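Local coordinates for protein putative alpha-N-acetylgalactosaminidase (Bacillus halodurans C-125, PDB 3CC1) that probably hydrolyses terminal alpha-linked N-acetylgalactosamine from glycoconjugates, at residues L249-F254 and V350-D355; Q301-N306 and A371-H376; F110-M115 and E171-W176. All blocks are in the same frame, centred on the assembly; numbering follows the deposited sequence. Where two conformers were deposited one is given.

Contact 1 (L249-F254 and V350-D355); sequences LLYQMF and VYREED. With SO4 (sulfate ion), chain F.
Y251 reaches off its helix and sets its phenol end against the carboxylate of D355, with the guanidinium of R352 close beside it. With CG anti to the backbone N (chi1 178°), the ring is carried across to the strand and the turn that follows it. Y251 OH donates to D355 OD1 at 2.6 Å, a short bond that uses the syn lone pair of that oxygen. The carboxylate comes in at the edge of the ring, the two planes standing 84° apart.

The same oxygen accepts a second donor: R352 NH2 lies 3.2 Å from D355 OD1 in a salt bridge, approaching nearly along the C-O axis. R352 can do this because its chain is extended from CG to NE; its other nitrogen, NH1, forms a salt bridge with E258, about two turns further along the helix of Y251. A water joins the two sides as well, donating to Y251 O at 2.6 Å and accepting from R352 NH1 at 3.0 Å. Replacing D355 by an alanine is likely to leave the phenol hydroxyl without its acceptor and R352 NH2 without this carboxylate. Beyond the strand, E354 N donates to a sulfate, probably from the crystallisation liquor, at 3.0 Å from its O3; F230 of the third subunit binds the same ion.

Helix 247-262 thus meets strand 345-353, the edge strand of the antiparallel sheet within this chain, just past a classic beta bulge at V350 and Y351, while helix 298-310 packs against F254 and the second subunit hydrogen-bonds to the strand, in part through the backbone of V350 and R352.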
loop_
_atom_site.group_PDB
_atom_site.type_symbol
_atom_site.label_atom_id
_atom_site.label_comp_id
_atom_site.label_asym_id
_atom_site.label_seq_id
_atom_site.Cartn_x
_atom_site.Cartn_y
_atom_site.Cartn_z
ATOM N N LEU A 249 -4.163 -9.159 13.002
ATOM C CA LEU A 249 -5.477 -9.336 12.356
ATOM C C LEU A 249 -6.465 -8.222 12.726
ATOM O O LEU A 249 -7.278 -7.772 11.899
ATOM C CB LEU A 249 -6.043 -10.701 12.708
ATOM C CG LEU A 249 -5.144 -11.899 12.306
ATOM C CD1 LEU A 249 -5.707 -13.156 12.956
ATOM C CD2 LEU A 249 -5.130 -11.994 10.803
ATOM N N LEU A 250 -6.449 -7.809 13.989
ATOM C CA LEU A 250 -7.355 -6.711 14.409
ATOM C C LEU A 250 -6.971 -5.416 13.694
ATOM O O LEU A 250 -7.819 -4.715 13.104
ATOM C CB LEU A 250 -7.337 -6.557 15.942
ATOM C CG LEU A 250 -8.253 -5.530 16.576
ATOM C CD1 LEU A 250 -9.703 -5.534 16.018
ATOM C CD2 LEU A 250 -8.228 -5.704 18.144
ATOM N N TYR A 251 -5.683 -5.114 13.697
ATOM C CA TYR A 251 -5.177 -3.957 12.981
ATOM C C TYR A 251 -5.662 -3.976 11.531
ATOM O O TYR A 251 -6.159 -2.977 11.037
ATOM C CB TYR A 251 -3.655 -3.919 12.962
ATOM C CG TYR A 251 -3.090 -2.759 12.201
ATOM C CD1 TYR A 251 -2.882 -1.554 12.821
ATOM C CD2 TYR A 251 -2.740 -2.875 10.872
ATOM C CE1 TYR A 251 -2.358 -0.476 12.141
ATOM C CE2 TYR A 251 -2.196 -1.828 10.181
ATOM C CZ TYR A 251 -2.012 -0.607 10.820
ATOM O OH TYR A 251 -1.481 0.503 10.176
ATOM N N GLN A 252 -5.492 -5.099 10.851
ATOM C CA GLN A 252 -5.865 -5.164 9.428
ATOM C C GLN A 252 -7.347 -5.040 9.190
ATOM O O GLN A 252 -7.771 -4.519 8.154
ATOM C CB GLN A 252 -5.348 -6.428 8.760
ATOM C CG GLN A 252 -3.834 -6.552 8.706
ATOM C CD GLN A 252 -3.436 -7.910 8.172
ATOM O OE1 GLN A 252 -3.498 -8.139 6.975
ATOM N NE2 GLN A 252 -3.043 -8.815 9.053
HETATM N N MSE A 253 -8.142 -5.472 10.168
HETATM C CA MSE A 253 -9.616 -5.405 10.057
HETATM C C MSE A 253 -10.081 -3.973 9.847
HETATM O O MSE A 253 -11.061 -3.747 9.155
HETATM C CB MSE A 253 -10.326 -6.094 11.245
HETATM C CG MSE A 253 -11.798 -6.519 10.941
HETATM SE SE MSE A 253 -11.942 -7.740 9.446
HETATM C CE MSE A 253 -10.686 -8.989 10.017
ATOM N N PHE A 254 -9.371 -3.007 10.432
ATOM C CA PHE A 254 -9.760 -1.603 10.315
ATOM C C PHE A 254 -9.737 -1.163 8.878
ATOM O O PHE A 254 -10.721 -0.603 8.386
ATOM C CB PHE A 254 -8.951 -0.668 11.248
ATOM C CG PHE A 254 -9.408 -0.725 12.671
ATOM C CD1 PHE A 254 -8.961 -1.735 13.518
ATOM C CD2 PHE A 254 -10.322 0.195 13.165
ATOM C CE1 PHE A 254 -9.420 -1.817 14.817
ATOM C CE2 PHE A 254 -10.777 0.136 14.441
ATOM C CZ PHE A 254 -10.325 -0.860 15.296
ATOM N N VAL A 350 -15.342 7.913 9.421
ATOM C CA VAL A 350 -15.167 9.389 9.462
ATOM C C VAL A 350 -13.783 9.827 8.954
ATOM O O VAL A 350 -13.671 10.685 8.074
ATOM C CB VAL A 350 -15.489 9.964 10.880
ATOM C CG1 VAL A 350 -15.141 11.433 10.981
ATOM C CG2 VAL A 350 -16.956 9.696 11.232
ATOM N N TYR A 351 -12.728 9.251 9.492
ATOM C CA TYR A 351 -11.401 9.605 9.069
ATOM C C TYR A 351 -10.368 8.547 9.420
ATOM O O TYR A 351 -10.541 7.725 10.292
ATOM C CB TYR A 351 -10.957 11.009 9.600
ATOM C CG TYR A 351 -10.585 11.110 11.074
ATOM C CD1 TYR A 351 -9.487 10.427 11.594
ATOM C CD2 TYR A 351 -11.282 11.925 11.920
ATOM C CE1 TYR A 351 -9.143 10.515 12.927
ATOM C CE2 TYR A 351 -10.918 12.058 13.271
ATOM C CZ TYR A 351 -9.835 11.356 13.758
ATOM O OH TYR A 351 -9.432 11.497 15.067
ATOM N N ARG A 352 -9.312 8.553 8.643
ATOM C CA ARG A 352 -8.108 7.880 9.051
ATOM C C ARG A 352 -6.890 8.680 8.642
ATOM O O ARG A 352 -6.749 9.079 7.480
ATOM C CB ARG A 352 -8.033 6.495 8.425
ATOM C CG ARG A 352 -6.728 5.829 8.759
ATOM C CD ARG A 352 -6.816 4.359 8.427
ATOM N NE ARG A 352 -5.668 3.621 8.938
ATOM C CZ ARG A 352 -5.640 2.299 9.089
ATOM N NH1 ARG A 352 -6.716 1.585 8.843
ATOM N NH2 ARG A 352 -4.537 1.710 9.553
ATOM N N GLU A 353 -6.027 8.908 9.617
ATOM C CA GLU A 353 -4.833 9.665 9.407
ATOM C C GLU A 353 -3.748 9.112 10.294
ATOM O O GLU A 353 -3.832 9.135 11.516
ATOM C CB GLU A 353 -5.142 11.142 9.686
ATOM C CG GLU A 353 -4.269 12.088 8.978
ATOM C CD GLU A 353 -4.651 13.536 9.162
ATOM O OE1 GLU A 353 -5.533 14.027 8.415
ATOM O OE2 GLU A 353 -4.026 14.207 10.034
ATOM N N GLU A 354 -2.734 8.551 9.665
ATOM C CA GLU A 354 -1.547 8.043 10.390
ATOM C C GLU A 354 -1.933 7.232 11.631
ATOM O O GLU A 354 -1.524 7.556 12.786
ATOM C CB GLU A 354 -0.642 9.222 10.790
ATOM C CG GLU A 354 -0.606 10.377 9.728
ATOM C CD GLU A 354 0.329 11.545 10.067
ATOM O OE1 GLU A 354 1.563 11.364 10.002
ATOM O OE2 GLU A 354 -0.179 12.646 10.383
ATOM N N ASP A 355 -2.694 6.160 11.368
ATOM C CA ASP A 355 -3.141 5.173 12.354
ATOM C C ASP A 355 -4.122 5.712 13.401
ATOM O O ASP A 355 -4.430 5.047 14.377
ATOM C CB ASP A 355 -1.969 4.459 13.038
ATOM C CG ASP A 355 -1.390 3.289 12.205
ATOM O OD1 ASP A 355 -1.984 2.822 11.199
ATOM O OD2 ASP A 355 -0.313 2.826 12.601
HETATM S S SO4 F . -2.217 8.151 6.003
HETATM O O1 SO4 F . -2.968 8.396 4.760
HETATM O O2 SO4 F . -2.749 7.009 6.742
HETATM O O3 SO4 F . -2.357 9.371 6.814
HETATM O O4 SO4 F . -0.811 7.862 5.696
HETATM O O HOH W 1 -5.578 -1.157 9.254
#

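Contact 2 (Q301-N306 and A371-H376); sequences QLTMMN and ALFNLH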
loop_
_atom_site.group_PDB
_atom_site.type_symbol
_atom_site.label_atom_id
_atom_site.label_comp_id
_atom_site.label_asym_id
_atom_site.label_seq_id
_atom_site.Cartn_x
_atom_site.Cartn_y
_atom_site.Cartn_z
ATOM N N GLN A 301 -9.303 -5.746 23.388
ATOM C CA GLN A 301 -10.630 -6.345 23.448
ATOM C C GLN A 301 -11.722 -5.251 23.261
ATOM O O GLN A 301 -12.659 -5.413 22.471
ATOM C CB GLN A 301 -10.830 -7.089 24.782
ATOM C CG GLN A 301 -9.914 -8.347 24.980
ATOM C CD GLN A 301 -10.058 -8.965 26.344
ATOM O OE1 GLN A 301 -11.183 -9.116 26.849
ATOM N NE2 GLN A 301 -8.919 -9.330 26.971
ATOM N N LEU A 302 -11.578 -4.134 23.969
ATOM C CA LEU A 302 -12.517 -3.001 23.819
ATOM C C LEU A 302 -12.441 -2.376 22.433
ATOM O O LEU A 302 -13.439 -2.014 21.870
ATOM C CB LEU A 302 -12.252 -1.918 24.854
ATOM C CG LEU A 302 -12.532 -2.324 26.297
ATOM C CD1 LEU A 302 -11.992 -1.268 27.234
ATOM C CD2 LEU A 302 -13.996 -2.529 26.564
ATOM N N THR A 303 -11.231 -2.312 21.887
ATOM C CA THR A 303 -11.014 -1.819 20.532
ATOM C C THR A 303 -11.776 -2.653 19.500
ATOM O O THR A 303 -12.478 -2.107 18.639
ATOM C CB THR A 303 -9.494 -1.685 20.197
ATOM O OG1 THR A 303 -8.975 -0.536 20.902
ATOM C CG2 THR A 303 -9.261 -1.540 18.697
HETATM N N MSE A 304 -11.695 -3.965 19.646
HETATM C CA MSE A 304 -12.427 -4.863 18.797
HETATM C C MSE A 304 -13.933 -4.677 18.967
HETATM O O MSE A 304 -14.648 -4.557 17.998
HETATM C CB MSE A 304 -12.039 -6.331 19.082
HETATM C CG MSE A 304 -12.909 -7.314 18.284
HETATM SE SE MSE A 304 -12.743 -9.069 19.052
HETATM C CE MSE A 304 -13.644 -8.683 20.709
HETATM N N MSE A 305 -14.401 -4.652 20.210
HETATM C CA MSE A 305 -15.819 -4.492 20.464
HETATM C C MSE A 305 -16.340 -3.185 19.865
HETATM O O MSE A 305 -17.445 -3.133 19.312
HETATM C CB MSE A 305 -16.134 -4.536 21.962
HETATM C CG MSE A 305 -15.920 -5.883 22.626
HETATM SE SE MSE A 305 -17.104 -7.265 21.926
HETATM C CE MSE A 305 -18.812 -6.575 22.541
ATOM N N ASN A 306 -15.521 -2.138 19.923
ATOM C CA ASN A 306 -15.947 -0.810 19.464
ATOM C C ASN A 306 -16.183 -0.794 17.947
ATOM O O ASN A 306 -17.161 -0.252 17.466
ATOM C CB ASN A 306 -14.933 0.273 19.871
ATOM C CG ASN A 306 -15.022 0.639 21.358
ATOM O OD1 ASN A 306 -16.087 0.513 21.985
ATOM N ND2 ASN A 306 -13.917 1.097 21.920
ATOM N N ALA A 371 -16.540 6.642 17.635
ATOM C CA ALA A 371 -15.486 5.732 18.037
ATOM C C ALA A 371 -14.139 6.281 17.528
ATOM O O ALA A 371 -13.945 6.486 16.312
ATOM C CB ALA A 371 -15.762 4.301 17.489
ATOM N N LEU A 372 -13.231 6.484 18.467
ATOM C CA LEU A 372 -11.879 6.954 18.198
ATOM C C LEU A 372 -10.846 5.870 18.515
ATOM O O LEU A 372 -10.899 5.264 19.565
ATOM C CB LEU A 372 -11.574 8.230 19.022
ATOM C CG LEU A 372 -12.502 9.431 18.812
ATOM C CD1 LEU A 372 -12.289 10.536 19.898
ATOM C CD2 LEU A 372 -12.375 9.974 17.362
ATOM N N PHE A 373 -9.898 5.632 17.597
ATOM C CA PHE A 373 -9.019 4.494 17.708
ATOM C C PHE A 373 -7.561 4.883 17.498
ATOM O O PHE A 373 -7.225 5.488 16.484
ATOM C CB PHE A 373 -9.353 3.443 16.612
ATOM C CG PHE A 373 -10.752 2.898 16.649
ATOM C CD1 PHE A 373 -11.753 3.497 15.908
ATOM C CD2 PHE A 373 -11.052 1.749 17.351
ATOM C CE1 PHE A 373 -13.024 2.964 15.877
ATOM C CE2 PHE A 373 -12.346 1.218 17.337
ATOM C CZ PHE A 373 -13.318 1.829 16.584
ATOM N N ASN A 374 -6.698 4.541 18.452
ATOM C CA ASN A 374 -5.283 4.628 18.225
ATOM C C ASN A 374 -4.751 3.252 17.816
ATOM O O ASN A 374 -4.510 2.406 18.651
ATOM C CB ASN A 374 -4.543 5.144 19.450
ATOM C CG ASN A 374 -3.060 5.170 19.228
ATOM O OD1 ASN A 374 -2.617 5.095 18.087
ATOM N ND2 ASN A 374 -2.278 5.263 20.308
ATOM N N LEU A 375 -4.515 3.066 16.518
ATOM C CA LEU A 375 -4.026 1.779 15.963
ATOM C C LEU A 375 -2.494 1.683 15.988
ATOM O O LEU A 375 -1.913 0.703 15.564
ATOM C CB LEU A 375 -4.509 1.597 14.527
ATOM C CG LEU A 375 -6.015 1.595 14.311
ATOM C CD1 LEU A 375 -6.252 1.222 12.851
ATOM C CD2 LEU A 375 -6.690 0.641 15.316
ATOM N N HIS A 376 -1.867 2.719 16.493
ATOM C CA HIS A 376 -0.418 2.832 16.474
ATOM C C HIS A 376 0.196 2.131 17.662
ATOM O O HIS A 376 -0.495 1.816 18.629
ATOM C CB HIS A 376 0.004 4.310 16.498
ATOM C CG HIS A 376 1.271 4.560 15.758
ATOM N ND1 HIS A 376 1.467 4.107 14.464
ATOM C CD2 HIS A 376 2.419 5.182 16.125
ATOM C CE1 HIS A 376 2.683 4.449 14.069
ATOM N NE2 HIS A 376 3.277 5.104 15.055
#
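F373 packs the far end of its ring against the helix, and the tight part of the contact gathers at one ring carbon. T303 O lies 3.6 Å from F373 CE2, at the ring edge and near its plane, while N306 CB approaches the same CE2 at 3.7 Å from an oblique direction. With CG beside the backbone N (chi1 -60°), the phenyl group is brought nearer the helix than its CB direction alone would suggest. The methyl of T303 completes the fit, CG2 standing 4.0 Å from F373 CD2; its position anti to the backbone N leaves OG1 to bond with H422 O.

Helix 298-310 here lies against strand 368-374 of the C-terminal beta sandwich, a barrel-to-sandwich interface as in the alpha-galactosidase family. The apolar touch is flanked by polar bonds: N306 gives ND2 to S424 and accepts from W401 at OD1, which ties down both ends of its buried amide. F254 adds an edge-to-face ring contact with F373.

Toward the end of the strand the packing slackens. L375 comes no nearer the helix segment than 4.8 Å and turns instead to Y251 and F254. The chain then bends in an Asx turn, H376 N donating to N374 OD1 at 3.0 Å from above the carbonyl plane. Partly exposed, H376 leaves the helix altogether: ND1 bonds to D355, and NE2 makes a weak hydrogen bond to D377 of the third subunit.

Contact 3 (F110-M115 and E171-W176); sequences FGIHIM and ELYAQW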
loop_
_atom_site.group_PDB
_atom_site.type_symbol
_atom_site.label_atom_id
_atom_site.label_comp_id
_atom_site.label_asym_id
_atom_site.label_seq_id
_atom_site.Cartn_x
_atom_site.Cartn_y
_atom_site.Cartn_z
ATOM N N PHE A 110 -31.038 -21.972 17.633
ATOM C CA PHE A 110 -30.035 -22.974 17.280
ATOM C C PHE A 110 -29.558 -22.787 15.848
ATOM O O PHE A 110 -30.349 -22.613 14.932
ATOM C CB PHE A 110 -30.577 -24.410 17.439
ATOM C CG PHE A 110 -29.568 -25.491 17.052
ATOM C CD1 PHE A 110 -28.357 -25.600 17.713
ATOM C CD2 PHE A 110 -29.805 -26.333 16.001
ATOM C CE1 PHE A 110 -27.428 -26.558 17.355
ATOM C CE2 PHE A 110 -28.891 -27.324 15.652
ATOM C CZ PHE A 110 -27.707 -27.430 16.313
ATOM N N GLY A 111 -28.243 -22.753 15.691
ATOM C CA GLY A 111 -27.638 -22.555 14.400
ATOM C C GLY A 111 -26.556 -23.576 14.084
ATOM O O GLY A 111 -25.953 -24.175 14.981
ATOM N N ILE A 112 -26.323 -23.766 12.784
ATOM C CA ILE A 112 -25.239 -24.619 12.285
ATOM C C ILE A 112 -24.512 -23.949 11.157
ATOM O O ILE A 112 -25.049 -23.057 10.493
ATOM C CB ILE A 112 -25.745 -26.053 11.811
ATOM C CG1 ILE A 112 -26.667 -25.926 10.600
ATOM C CG2 ILE A 112 -26.457 -26.799 12.985
ATOM C CD1 ILE A 112 -27.276 -27.262 10.094
ATOM N N HIS A 113 -23.259 -24.378 10.951
ATOM C CA HIS A 113 -22.522 -24.077 9.707
ATOM C C HIS A 113 -22.492 -25.293 8.855
ATOM O O HIS A 113 -22.294 -26.393 9.333
ATOM C CB HIS A 113 -21.060 -23.660 9.956
ATOM C CG HIS A 113 -20.881 -22.280 10.504
ATOM N ND1 HIS A 113 -19.788 -21.490 10.177
ATOM C CD2 HIS A 113 -21.604 -21.576 11.413
ATOM C CE1 HIS A 113 -19.899 -20.330 10.813
ATOM N NE2 HIS A 113 -20.984 -20.361 11.577
ATOM N N ILE A 114 -22.712 -25.090 7.567
ATOM C CA ILE A 114 -22.559 -26.130 6.594
ATOM C C ILE A 114 -21.513 -25.687 5.559
ATOM O O ILE A 114 -21.255 -24.497 5.401
ATOM C CB ILE A 114 -23.919 -26.469 5.944
ATOM C CG1 ILE A 114 -24.383 -25.339 5.028
ATOM C CG2 ILE A 114 -24.969 -26.780 7.043
ATOM C CD1 ILE A 114 -25.677 -25.622 4.279
HETATM N N MSE A 115 -20.929 -26.669 4.856
HETATM C CA MSE A 115 -20.082 -26.454 3.705
HETATM C C MSE A 115 -20.925 -26.497 2.436
HETATM O O MSE A 115 -21.877 -27.290 2.296
HETATM C CB MSE A 115 -19.030 -27.560 3.614
HETATM C CG MSE A 115 -18.130 -27.633 4.825
HETATM SE SE MSE A 115 -16.837 -26.182 4.899
HETATM C CE MSE A 115 -15.970 -26.438 3.161
ATOM N N GLU A 171 -35.016 -28.870 4.164
ATOM C CA GLU A 171 -36.092 -29.660 4.784
ATOM C C GLU A 171 -35.597 -30.405 6.005
ATOM O O GLU A 171 -36.250 -30.418 7.049
ATOM C CB GLU A 171 -36.689 -30.650 3.794
ATOM C CG GLU A 171 -37.588 -30.008 2.763
ATOM C CD GLU A 171 -37.895 -30.943 1.566
ATOM O OE1 GLU A 171 -37.639 -32.187 1.679
ATOM O OE2 GLU A 171 -38.383 -30.420 0.514
ATOM N N LEU A 172 -34.435 -31.033 5.890
ATOM C CA LEU A 172 -33.834 -31.728 7.022
ATOM C C LEU A 172 -33.563 -30.776 8.200
ATOM O O LEU A 172 -33.888 -31.064 9.364
ATOM C CB LEU A 172 -32.548 -32.443 6.588
ATOM C CG LEU A 172 -31.880 -33.356 7.606
ATOM C CD1 LEU A 172 -32.865 -34.441 8.152
ATOM C CD2 LEU A 172 -30.642 -33.974 6.931
ATOM N N TYR A 173 -32.982 -29.631 7.893
ATOM C CA TYR A 173 -32.639 -28.657 8.915
ATOM C C TYR A 173 -33.922 -28.109 9.563
ATOM O O TYR A 173 -33.958 -27.873 10.773
ATOM C CB TYR A 173 -31.741 -27.535 8.359
ATOM C CG TYR A 173 -30.472 -28.033 7.699
ATOM C CD1 TYR A 173 -29.904 -29.232 8.085
ATOM C CD2 TYR A 173 -29.861 -27.313 6.679
ATOM C CE1 TYR A 173 -28.760 -29.720 7.465
ATOM C CE2 TYR A 173 -28.713 -27.804 6.025
ATOM C CZ TYR A 173 -28.164 -28.994 6.430
ATOM O OH TYR A 173 -27.017 -29.496 5.862
ATOM N N ALA A 174 -34.970 -27.908 8.765
ATOM C CA ALA A 174 -36.263 -27.463 9.305
ATOM C C ALA A 174 -36.827 -28.519 10.252
ATOM O O ALA A 174 -37.360 -28.199 11.321
ATOM C CB ALA A 174 -37.257 -27.136 8.200
ATOM N N GLN A 175 -36.681 -29.773 9.842
ATOM C CA GLN A 175 -37.096 -30.918 10.625
ATOM C C GLN A 175 -36.407 -30.868 11.978
ATOM O O GLN A 175 -37.044 -31.034 13.018
ATOM C CB GLN A 175 -36.713 -32.215 9.894
ATOM C CG GLN A 175 -37.229 -33.483 10.540
ATOM C CD GLN A 175 -36.695 -34.741 9.873
ATOM O OE1 GLN A 175 -36.065 -35.581 10.517
ATOM N NE2 GLN A 175 -36.960 -34.881 8.580
ATOM N N TRP A 176 -35.108 -30.581 11.941
ATOM C CA TRP A 176 -34.281 -30.521 13.152
ATOM C C TRP A 176 -34.524 -29.271 14.017
ATOM O O TRP A 176 -33.946 -29.127 15.082
ATOM C CB TRP A 176 -32.792 -30.585 12.825
ATOM C CG TRP A 176 -32.337 -31.849 12.245
ATOM C CD1 TRP A 176 -32.952 -33.047 12.326
ATOM C CD2 TRP A 176 -31.098 -32.071 11.564
ATOM N NE1 TRP A 176 -32.203 -34.000 11.684
ATOM C CE2 TRP A 176 -31.056 -33.425 11.213
ATOM C CE3 TRP A 176 -30.030 -31.245 11.211
ATOM C CZ2 TRP A 176 -29.993 -33.980 10.507
ATOM C CZ3 TRP A 176 -28.986 -31.783 10.526
ATOM C CH2 TRP A 176 -28.976 -33.147 10.166
#
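I112 and I114 of barrel strand 109-115 receive Y173 of helix 162-175 in the strand-to-helix layer of the TIM barrel. The helix leads into strand 180-184, which lies beside 109-115 in the parallel sheet, and its Y173 points its ring at the strand's outward-facing side chains.

I112 places its terminal methyl over the middle of that ring. I112 CD1 lies 3.9 Å from the centroid of the Y173 ring and 12° off the ring normal, a CH-pi contact made squarely over the face. Its CG1 branch sits between the backbone N and the carbonyl carbon (chi1 65°), and the extension beyond it carries CD1 to the ring.

I114, two residues on and on the same side of the strand, lies obliquely toward the phenol end of the ring instead. Its CG2 branch is 3.6 Å from Y173 OH and 3.9 Å from Y173 CZ, and its CD1 lies 4.1 Å from Y173 CE2. The tyrosine is therefore received by two beta-branched side chains that both come from the same side of the ring plane, I112 over its centre and I114 displaced toward CZ and OH. All three residues are buried, and no hydrogen bond joins the two segments, which makes this a contact of shape and dispersion.

Around it, F110 makes an edge-to-face contact with F96 and rests on helix 97-105, while F170 meets the Y173 ring edge-to-face. On the strand, I112 shares backbone hydrogen bonds with F180 and K182, and I114 touches V181 and V183. H113, between the two isoleucines, touches V51 of strand 49-52 and K182 of strand 180-184, and bonds to D184.

Along the chain, contact 3 closes before the other two open, whereas contacts 1 and 2 cross, their segments alternating. Contact 3 lies within the barrel, on the opposite side of the chain's centre and about 36 Å from contact 1 and 35 Å from contact 2, measured between centres. Contacts 1 and 2 are neighbours, their centres about 9 Å apart, and both bring a helix of the alpha-galactosidase-like region to the same antiparallel sheet. They touch directly: F254 packs on T303, and the backbones of D355 and L375 are hydrogen-bonded. One contact thus belongs to the barrel's own packing, while two adjoining ones form part of the interface between the barrel region and the C-terminal sandwich.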